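Local coordinates for protein mucus binding proteinn (Lactobacillus reuteri, PDB 4MT5) that probably helps lactobacilli adhere to mucus by binding mucins at the cell surface, this chain being the fifth Mub repeat of a wall-anchored protein, at residues A[106-114]-A[139-147]; A[88-98]-A[171-182]. All coordinates share one frame; numbering follows the deposited sequence.

Contact 1: residues A[106-114]-A[139-147]; sequences DSTTAVTFK and ADSKTFAAV
With chi1 at 56°, Val111 tucks CG1 between its own backbone N and carbonyl carbon and sends CG2 to the far side of that N, a setting that turns CG1 to Phe144 and CG2 to Lys142. CG1 of Val111 comes within 3.7 Å of Phe144 CZ, while its CG2 lies 4.0 Å from Lys142 CG. The CB of Phe144 leaves the backbone to one side, but with CG opposite the carbonyl carbon (chi1 -83°) the end of the ring swings in toward 106-114. There CE1 of Phe144 passes 3.5 Å from Thr109 OG1, and the ring edge faces the backbone carbon of Ala110. Segments 106-114 and 142-144 run antiparallel at 176°, their axes 9.1 Å apart at the closest, too far for direct backbone pairing: this is face-to-face packing in the Muc B2-like domain, the small sheet of strands 142-148 and 161-167 lying over the large mixed sheet. An alanine in place of Phe144 would remove the ring and would probably open a gap beside Val111 CG1 and Thr109, with the two sheets less firmly held together. Farther along, Phe113 puts its rim against the other segment, CE1 standing 3.9 Å from Ser141 CA. One face of the Phe113 ring carries Val111 CG2, offset toward the rim, and Trp132, Val134 and Pro169 also touch this side chain. The aliphatic part of Lys142 lies along the margin of the contact, against Val111 and the Phe113 rim; bends at chi2 and chi4 bring NZ back to the carbonyl O of Thr143, 2.8 Å away and above the carbonyl plane. No direct hydrogen bond joins the segments. A water donates to Ala145 O and accepts a weak bond from Thr109 OG1, and beyond it Ser107 OG rests 4.0 Å from Val147 CG2.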
loop_
_atom_site.group_PDB
_atom_site.type_symbol
_atom_site.label_atom_id
_atom_site.label_comp_id
_atom_site.label_asym_id
_atom_site.label_seq_id
_atom_site.Cartn_x
_atom_site.Cartn_y
_atom_site.Cartn_z
ATOM N N ASP A 106 30.038 -0.614 19.999
ATOM C CA ASP A 106 28.966 0.285 19.556
ATOM C C ASP A 106 27.602 -0.027 20.187
ATOM O O ASP A 106 27.245 -1.192 20.399
ATOM C CB ASP A 106 28.817 0.256 18.029
ATOM C CG ASP A 106 29.869 1.080 17.313
ATOM O OD1 ASP A 106 30.457 1.987 17.943
ATOM O OD2 ASP A 106 30.096 0.827 16.105
ATOM N N SER A 107 26.851 1.024 20.497
ATOM C CA SER A 107 25.442 0.873 20.814
ATOM C C SER A 107 24.674 1.029 19.516
ATOM O O SER A 107 24.831 2.023 18.794
ATOM C CB SER A 107 24.962 1.922 21.814
ATOM O OG SER A 107 23.553 1.841 21.989
ATOM N N THR A 108 23.853 0.035 19.215
ATOM C CA THR A 108 23.058 0.083 18.005
ATOM C C THR A 108 21.605 -0.310 18.300
ATOM O O THR A 108 21.325 -1.334 18.933
ATOM C CB THR A 108 23.727 -0.735 16.857
ATOM O OG1 THR A 108 23.409 -0.139 15.595
ATOM C CG2 THR A 108 23.322 -2.215 16.865
ATOM N N THR A 109 20.680 0.552 17.894
ATOM C CA THR A 109 19.258 0.279 18.085
ATOM C C THR A 109 18.469 0.591 16.804
ATOM O O THR A 109 18.663 1.633 16.180
ATOM C CB THR A 109 18.696 1.058 19.300
ATOM O OG1 THR A 109 18.881 2.462 19.096
ATOM C CG2 THR A 109 19.424 0.653 20.584
ATOM N N ALA A 110 17.594 -0.322 16.405
ATOM C CA ALA A 110 16.871 -0.157 15.152
ATOM C C ALA A 110 15.367 -0.016 15.370
ATOM O O ALA A 110 14.806 -0.595 16.306
ATOM C CB ALA A 110 17.157 -1.331 14.232
ATOM N N VAL A 111 14.714 0.758 14.507
ATOM C CA VAL A 111 13.255 0.760 14.450
ATOM C C VAL A 111 12.799 0.557 13.010
ATOM O O VAL A 111 13.294 1.212 12.099
ATOM C CB VAL A 111 12.622 2.036 15.063
ATOM C CG1 VAL A 111 13.167 3.274 14.406
ATOM C CG2 VAL A 111 11.110 1.995 14.945
ATOM N N THR A 112 11.884 -0.388 12.813
ATOM C CA THR A 112 11.319 -0.657 11.499
ATOM C C THR A 112 9.863 -0.220 11.462
ATOM O O THR A 112 9.049 -0.699 12.254
ATOM C CB THR A 112 11.397 -2.157 11.133
ATOM O OG1 THR A 112 12.765 -2.544 10.975
ATOM C CG2 THR A 112 10.664 -2.437 9.834
ATOM N N PHE A 113 9.546 0.698 10.551
ATOM C CA PHE A 113 8.177 1.129 10.330
ATOM C C PHE A 113 7.584 0.280 9.213
ATOM O O PHE A 113 8.218 0.106 8.178
ATOM C CB PHE A 113 8.145 2.600 9.934
ATOM C CG PHE A 113 8.517 3.531 11.042
ATOM C CD1 PHE A 113 7.561 3.976 11.939
ATOM C CD2 PHE A 113 9.821 3.970 11.188
ATOM C CE1 PHE A 113 7.897 4.838 12.963
ATOM C CE2 PHE A 113 10.165 4.834 12.211
ATOM C CZ PHE A 113 9.200 5.268 13.100
ATOM N N LYS A 114 6.385 -0.259 9.425
ATOM C CA LYS A 114 5.721 -1.092 8.424
ATOM C C LYS A 114 4.311 -0.579 8.209
ATOM O O LYS A 114 3.668 -0.144 9.163
ATOM C CB LYS A 114 5.656 -2.547 8.894
ATOM C CG LYS A 114 6.954 -3.316 8.761
ATOM C CD LYS A 114 6.917 -4.609 9.557
ATOM C CE LYS A 114 7.852 -5.650 8.957
ATOM N NZ LYS A 114 8.070 -6.806 9.874
ATOM N N ALA A 139 1.606 3.652 15.026
ATOM C CA ALA A 139 2.478 4.754 15.431
ATOM C C ALA A 139 3.140 5.408 14.220
ATOM O O ALA A 139 3.535 4.724 13.278
ATOM C CB ALA A 139 3.537 4.269 16.402
ATOM N N ASP A 140 3.263 6.732 14.266
ATOM C CA ASP A 140 3.860 7.512 13.189
ATOM C C ASP A 140 5.267 7.958 13.504
ATOM O O ASP A 140 5.943 8.554 12.666
ATOM C CB ASP A 140 3.025 8.749 12.901
ATOM C CG ASP A 140 1.787 8.430 12.108
ATOM O OD1 ASP A 140 1.738 7.330 11.504
ATOM O OD2 ASP A 140 0.867 9.274 12.081
ATOM N N SER A 141 5.702 7.689 14.725
ATOM C CA SER A 141 7.061 8.014 15.139
ATOM C C SER A 141 7.474 7.128 16.298
ATOM O O SER A 141 6.694 6.317 16.792
ATOM C CB SER A 141 7.171 9.480 15.532
ATOM O OG SER A 141 6.170 9.811 16.470
ATOM N N LYS A 142 8.711 7.278 16.725
ATOM C CA LYS A 142 9.244 6.462 17.801
ATOM C C LYS A 142 10.367 7.284 18.392
ATOM O O LYS A 142 11.102 7.949 17.664
ATOM C CB LYS A 142 9.737 5.107 17.253
ATOM C CG LYS A 142 10.556 4.250 18.209
ATOM C CD LYS A 142 9.807 3.933 19.502
ATOM C CE LYS A 142 10.589 2.919 20.351
ATOM N NZ LYS A 142 12.066 3.227 20.369
ATOM N N THR A 143 10.465 7.306 19.711
ATOM C CA THR A 143 11.573 8.011 20.328
ATOM C C THR A 143 12.621 6.985 20.714
ATOM O O THR A 143 12.303 5.918 21.247
ATOM C CB THR A 143 11.149 8.828 21.559
ATOM O OG1 THR A 143 10.684 7.944 22.585
ATOM C CG2 THR A 143 10.055 9.823 21.195
ATOM N N PHE A 144 13.873 7.292 20.405
ATOM C CA PHE A 144 14.952 6.441 20.843
ATOM C C PHE A 144 15.243 6.775 22.291
ATOM O O PHE A 144 15.358 7.954 22.647
ATOM C CB PHE A 144 16.187 6.668 19.990
ATOM C CG PHE A 144 16.172 5.913 18.703
ATOM C CD1 PHE A 144 16.076 4.525 18.701
ATOM C CD2 PHE A 144 16.266 6.581 17.492
ATOM C CE1 PHE A 144 16.068 3.814 17.510
ATOM C CE2 PHE A 144 16.261 5.880 16.295
ATOM C CZ PHE A 144 16.160 4.491 16.305
ATOM N N ALA A 145 15.335 5.746 23.130
ATOM C CA ALA A 145 15.722 5.956 24.515
ATOM C C ALA A 145 17.106 6.589 24.521
ATOM O O ALA A 145 17.988 6.148 23.781
ATOM C CB ALA A 145 15.733 4.641 25.269
ATOM N N ALA A 146 17.288 7.642 25.315
ATOM C CA ALA A 146 18.614 8.218 25.505
ATOM C C ALA A 146 19.565 7.130 26.010
ATOM O O ALA A 146 19.185 6.298 26.841
ATOM C CB ALA A 146 18.554 9.383 26.477
ATOM N N VAL A 147 20.786 7.111 25.483
ATOM C CA VAL A 147 21.776 6.110 25.900
ATOM C C VAL A 147 22.906 6.706 26.748
ATOM O O VAL A 147 23.575 7.673 26.346
ATOM C CB VAL A 147 22.368 5.299 24.708
ATOM C CG1 VAL A 147 23.644 4.584 25.122
ATOM C CG2 VAL A 147 21.358 4.296 24.187
HETATM O O HOH W 1 18.398 4.615 21.801
#

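Contact 2: residues A[88-98]-A[171-182]; sequences TVTETIHYVDE and SKDIVKTVVYVG
Strands 88-96 and 174-182 run parallel, 20° apart, through seven backbone hydrogen bonds from Thr90 O to Tyr180 N, with Thr92, His94 and Val96 each giving an N-H and accepting at O. Asp173 adds a rung at the start: its OD1 takes the N-H of Thr90 at 2.6 Å, nearly straight at 171° but met from above the carboxylate plane. On the face of Glu91, Ile93 and Tyr95, the aliphatic CG of Glu91 lies 3.7 Å from Ile174 CG2. Val178 touches two neighbours here, its CG2 3.6 Å from Ile93 CG2 and its CB 3.6 Å from Tyr95 CD1. Tyr95, with CG opposite its carbonyl carbon (chi1 -57°), runs beside Val178 in the same direction and sets CD1 at the edge of the Tyr180 ring, in its plane. Tyr180 OH is hydrogen-bonded to Pro150 O, outside the two strands. On the face of His94 and Val96, Thr177 OG1 sits in the plane of the His94 ring, 4.0 Å from CD2, and Val96 CG2 packs 3.8 Å from Val179 CG2. A water bridges Ile174 O and Thr92 OG1. Since Val89, Glu91 and Ile93 bond through their backbones to strand 104-120 on the other flank, the chemistry implies an interior strand secured on both edges, with apolar cover chiefly on the Ile93 and Tyr95 face.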
loop_
_atom_site.group_PDB
_atom_site.type_symbol
_atom_site.label_atom_id
_atom_site.label_comp_id
_atom_site.label_asym_id
_atom_site.label_seq_id
_atom_site.Cartn_x
_atom_site.Cartn_y
_atom_site.Cartn_z
ATOM N N THR A 88 13.341 1.400 7.615
ATOM C CA THR A 88 14.116 1.184 8.835
ATOM C C THR A 88 15.049 2.346 9.204
ATOM O O THR A 88 15.896 2.762 8.417
ATOM C CB THR A 88 14.910 -0.123 8.765
ATOM O OG1 THR A 88 13.996 -1.219 8.783
ATOM C CG2 THR A 88 15.848 -0.243 9.955
ATOM N N VAL A 89 14.882 2.868 10.410
ATOM C CA VAL A 89 15.753 3.923 10.891
ATOM C C VAL A 89 16.571 3.407 12.065
ATOM O O VAL A 89 16.028 2.965 13.082
ATOM C CB VAL A 89 14.964 5.171 11.294
ATOM C CG1 VAL A 89 15.899 6.254 11.742
ATOM C CG2 VAL A 89 14.140 5.656 10.128
ATOM N N THR A 90 17.887 3.443 11.907
ATOM C CA THR A 90 18.771 2.916 12.932
ATOM C C THR A 90 19.577 4.033 13.589
ATOM O O THR A 90 19.737 5.123 13.033
ATOM C CB THR A 90 19.713 1.801 12.382
ATOM O OG1 THR A 90 20.509 2.314 11.305
ATOM C CG2 THR A 90 18.916 0.612 11.879
ATOM N N GLU A 91 20.058 3.757 14.793
ATOM C CA GLU A 91 20.928 4.682 15.503
ATOM C C GLU A 91 22.196 3.965 15.931
ATOM O O GLU A 91 22.148 2.851 16.469
ATOM C CB GLU A 91 20.222 5.238 16.732
ATOM C CG GLU A 91 21.098 6.099 17.621
ATOM C CD GLU A 91 20.443 6.390 18.956
ATOM O OE1 GLU A 91 20.255 5.431 19.732
ATOM O OE2 GLU A 91 20.099 7.566 19.222
ATOM N N THR A 92 23.331 4.610 15.689
ATOM C CA THR A 92 24.623 4.045 16.045
ATOM C C THR A 92 25.440 5.005 16.909
ATOM O O THR A 92 25.633 6.177 16.558
ATOM C CB THR A 92 25.434 3.666 14.790
ATOM O OG1 THR A 92 24.668 2.772 13.971
ATOM C CG2 THR A 92 26.732 2.989 15.182
ATOM N N ILE A 93 25.902 4.498 18.047
ATOM C CA ILE A 93 26.820 5.242 18.896
ATOM C C ILE A 93 28.214 4.648 18.801
ATOM O O ILE A 93 28.401 3.463 19.057
ATOM C CB ILE A 93 26.393 5.210 20.364
ATOM C CG1 ILE A 93 24.948 5.663 20.503
ATOM C CG2 ILE A 93 27.277 6.142 21.169
ATOM C CD1 ILE A 93 24.727 7.056 19.947
ATOM N N HIS A 94 29.185 5.473 18.417
ATOM C CA HIS A 94 30.597 5.078 18.446
ATOM C C HIS A 94 31.289 5.596 19.717
ATOM O O HIS A 94 31.130 6.759 20.098
ATOM C CB HIS A 94 31.348 5.581 17.203
ATOM C CG HIS A 94 30.835 5.021 15.911
ATOM N ND1 HIS A 94 30.795 3.668 15.648
ATOM C CD2 HIS A 94 30.351 5.635 14.802
ATOM C CE1 HIS A 94 30.303 3.473 14.437
ATOM N NE2 HIS A 94 30.020 4.649 13.904
ATOM N N TYR A 95 32.052 4.727 20.368
ATOM C CA TYR A 95 32.815 5.119 21.545
ATOM C C TYR A 95 34.330 5.035 21.272
ATOM O O TYR A 95 34.888 3.944 21.178
ATOM C CB TYR A 95 32.433 4.237 22.742
ATOM C CG TYR A 95 30.957 4.241 23.110
ATOM C CD1 TYR A 95 30.392 5.303 23.808
ATOM C CD2 TYR A 95 30.133 3.168 22.777
ATOM C CE1 TYR A 95 29.040 5.300 24.157
ATOM C CE2 TYR A 95 28.780 3.155 23.121
ATOM C CZ TYR A 95 28.242 4.224 23.811
ATOM O OH TYR A 95 26.906 4.214 24.150
ATOM N N VAL A 96 34.998 6.183 21.154
ATOM C CA VAL A 96 36.415 6.205 20.771
ATOM C C VAL A 96 37.333 6.931 21.757
ATOM O O VAL A 96 36.967 7.151 22.909
ATOM C CB VAL A 96 36.603 6.833 19.376
ATOM C CG1 VAL A 96 35.901 5.998 18.328
ATOM C CG2 VAL A 96 36.081 8.258 19.359
ATOM N N ASP A 97 38.534 7.284 21.291
ATOM C CA ASP A 97 39.479 8.118 22.056
ATOM C C ASP A 97 40.091 9.258 21.219
ATOM O O ASP A 97 39.493 9.716 20.245
ATOM C CB ASP A 97 40.573 7.263 22.714
ATOM C CG ASP A 97 41.440 6.509 21.703
ATOM O OD1 ASP A 97 41.697 7.033 20.593
ATOM O OD2 ASP A 97 41.886 5.387 22.037
ATOM N N GLU A 98 41.287 9.703 21.592
ATOM C CA GLU A 98 41.948 10.807 20.895
ATOM C C GLU A 98 42.407 10.382 19.507
ATOM O O GLU A 98 42.400 11.178 18.560
ATOM C CB GLU A 98 43.151 11.299 21.697
ATOM C CG GLU A 98 42.875 11.497 23.178
ATOM C CD GLU A 98 41.992 12.697 23.457
ATOM O OE1 GLU A 98 41.686 13.461 22.511
ATOM O OE2 GLU A 98 41.610 12.880 24.631
ATOM N N SER A 171 12.739 9.838 8.356
ATOM C CA SER A 171 13.998 10.251 8.982
ATOM C C SER A 171 15.263 9.551 8.462
ATOM O O SER A 171 15.203 8.417 7.968
ATOM C CB SER A 171 13.907 10.084 10.510
ATOM O OG SER A 171 12.877 10.883 11.076
ATOM N N LYS A 172 16.397 10.252 8.585
ATOM C CA LYS A 172 17.730 9.715 8.267
ATOM C C LYS A 172 18.384 9.065 9.485
ATOM O O LYS A 172 18.219 9.539 10.613
ATOM C CB LYS A 172 18.662 10.818 7.769
ATOM C CG LYS A 172 18.185 11.575 6.548
ATOM C CD LYS A 172 19.193 12.653 6.195
ATOM C CE LYS A 172 18.588 13.702 5.280
ATOM N NZ LYS A 172 19.487 14.886 5.136
ATOM N N ASP A 173 19.146 7.998 9.244
ATOM C CA ASP A 173 19.777 7.227 10.319
ATOM C C ASP A 173 20.586 8.105 11.260
ATOM O O ASP A 173 21.016 9.198 10.894
ATOM C CB ASP A 173 20.675 6.115 9.759
ATOM C CG ASP A 173 19.892 4.882 9.323
ATOM O OD1 ASP A 173 18.766 4.656 9.841
ATOM O OD2 ASP A 173 20.414 4.127 8.467
ATOM N N ILE A 174 20.796 7.625 12.477
ATOM C CA ILE A 174 21.494 8.440 13.456
ATOM C C ILE A 174 22.905 7.941 13.764
ATOM O O ILE A 174 23.096 6.815 14.226
ATOM C CB ILE A 174 20.664 8.599 14.731
ATOM C CG1 ILE A 174 19.410 9.421 14.413
ATOM C CG2 ILE A 174 21.499 9.256 15.827
ATOM C CD1 ILE A 174 18.588 9.791 15.630
ATOM N N VAL A 175 23.892 8.786 13.474
ATOM C CA VAL A 175 25.279 8.461 13.774
ATOM C C VAL A 175 25.880 9.509 14.706
ATOM O O VAL A 175 26.017 10.688 14.357
ATOM C CB VAL A 175 26.139 8.333 12.506
ATOM C CG1 VAL A 175 27.365 7.471 12.793
ATOM C CG2 VAL A 175 25.324 7.732 11.369
ATOM N N LYS A 176 26.225 9.055 15.901
ATOM C CA LYS A 176 26.700 9.925 16.958
ATOM C C LYS A 176 27.926 9.276 17.587
ATOM O O LYS A 176 27.908 8.088 17.928
ATOM C CB LYS A 176 25.607 10.097 18.012
ATOM C CG LYS A 176 25.176 11.521 18.271
ATOM C CD LYS A 176 24.688 12.228 17.031
ATOM C CE LYS A 176 23.965 13.514 17.442
ATOM N NZ LYS A 176 23.679 14.452 16.313
ATOM N N THR A 177 28.987 10.065 17.749
ATOM C CA THR A 177 30.262 9.572 18.265
ATOM C C THR A 177 30.599 10.133 19.653
ATOM O O THR A 177 30.502 11.339 19.880
ATOM C CB THR A 177 31.389 9.911 17.282
ATOM O OG1 THR A 177 31.072 9.351 15.999
ATOM C CG2 THR A 177 32.707 9.348 17.765
ATOM N N VAL A 178 30.979 9.250 20.578
ATOM C CA VAL A 178 31.432 9.664 21.910
ATOM C C VAL A 178 32.953 9.509 22.056
ATOM O O VAL A 178 33.497 8.426 21.819
ATOM C CB VAL A 178 30.762 8.838 23.023
ATOM C CG1 VAL A 178 30.934 9.523 24.368
ATOM C CG2 VAL A 178 29.311 8.654 22.730
ATOM N N VAL A 179 33.632 10.588 22.451
ATOM C CA VAL A 179 35.092 10.568 22.605
ATOM C C VAL A 179 35.510 10.584 24.072
ATOM O O VAL A 179 35.118 11.465 24.837
ATOM C CB VAL A 179 35.784 11.743 21.879
ATOM C CG1 VAL A 179 37.284 11.594 21.973
ATOM C CG2 VAL A 179 35.367 11.800 20.428
ATOM N N TYR A 180 36.312 9.596 24.447
ATOM C CA TYR A 180 36.808 9.471 25.808
ATOM C C TYR A 180 38.182 10.124 25.959
ATOM O O TYR A 180 39.118 9.795 25.223
ATOM C CB TYR A 180 36.889 7.995 26.197
ATOM C CG TYR A 180 35.569 7.391 26.631
ATOM C CD1 TYR A 180 35.311 7.125 27.978
ATOM C CD2 TYR A 180 34.581 7.081 25.698
ATOM C CE1 TYR A 180 34.108 6.570 28.383
ATOM C CE2 TYR A 180 33.365 6.527 26.095
ATOM C CZ TYR A 180 33.138 6.273 27.438
ATOM O OH TYR A 180 31.942 5.724 27.839
ATOM N N VAL A 181 38.298 11.051 26.909
ATOM C CA VAL A 181 39.570 11.724 27.183
ATOM C C VAL A 181 40.308 11.035 28.329
ATOM O O VAL A 181 39.724 10.755 29.373
ATOM C CB VAL A 181 39.364 13.222 27.513
ATOM C CG1 VAL A 181 40.644 13.832 28.043
ATOM C CG2 VAL A 181 38.865 13.982 26.280
ATOM N N GLY A 182 41.587 10.747 28.122
ATOM C CA GLY A 182 42.401 10.133 29.158
ATOM C C GLY A 182 42.579 11.002 30.394
ATOM O O GLY A 182 42.751 12.220 30.295
HETATM O O HOH W 2 23.388 5.174 12.365
#

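Overall arrangement
From the N terminus the chain first builds strands 2-10 to 65-77, then runs out along strand 85-96, turns, and returns as strand 104-120, its antiparallel neighbour. Contact 1 closes the shorter loop, returning to 106-114 after 24 residues. Contact 2 closes the longer one: 72 residues separate 88-98 from 171-182, and the whole of contact 1 falls within them, so the two nest and do not cross. Their centres lie about 14 Å apart, joined by the hairpin, where Ser107 O meets Ile93 N. Contact 2 extends the large sheet laterally with the last strand, and contact 1 places the small sheet over it.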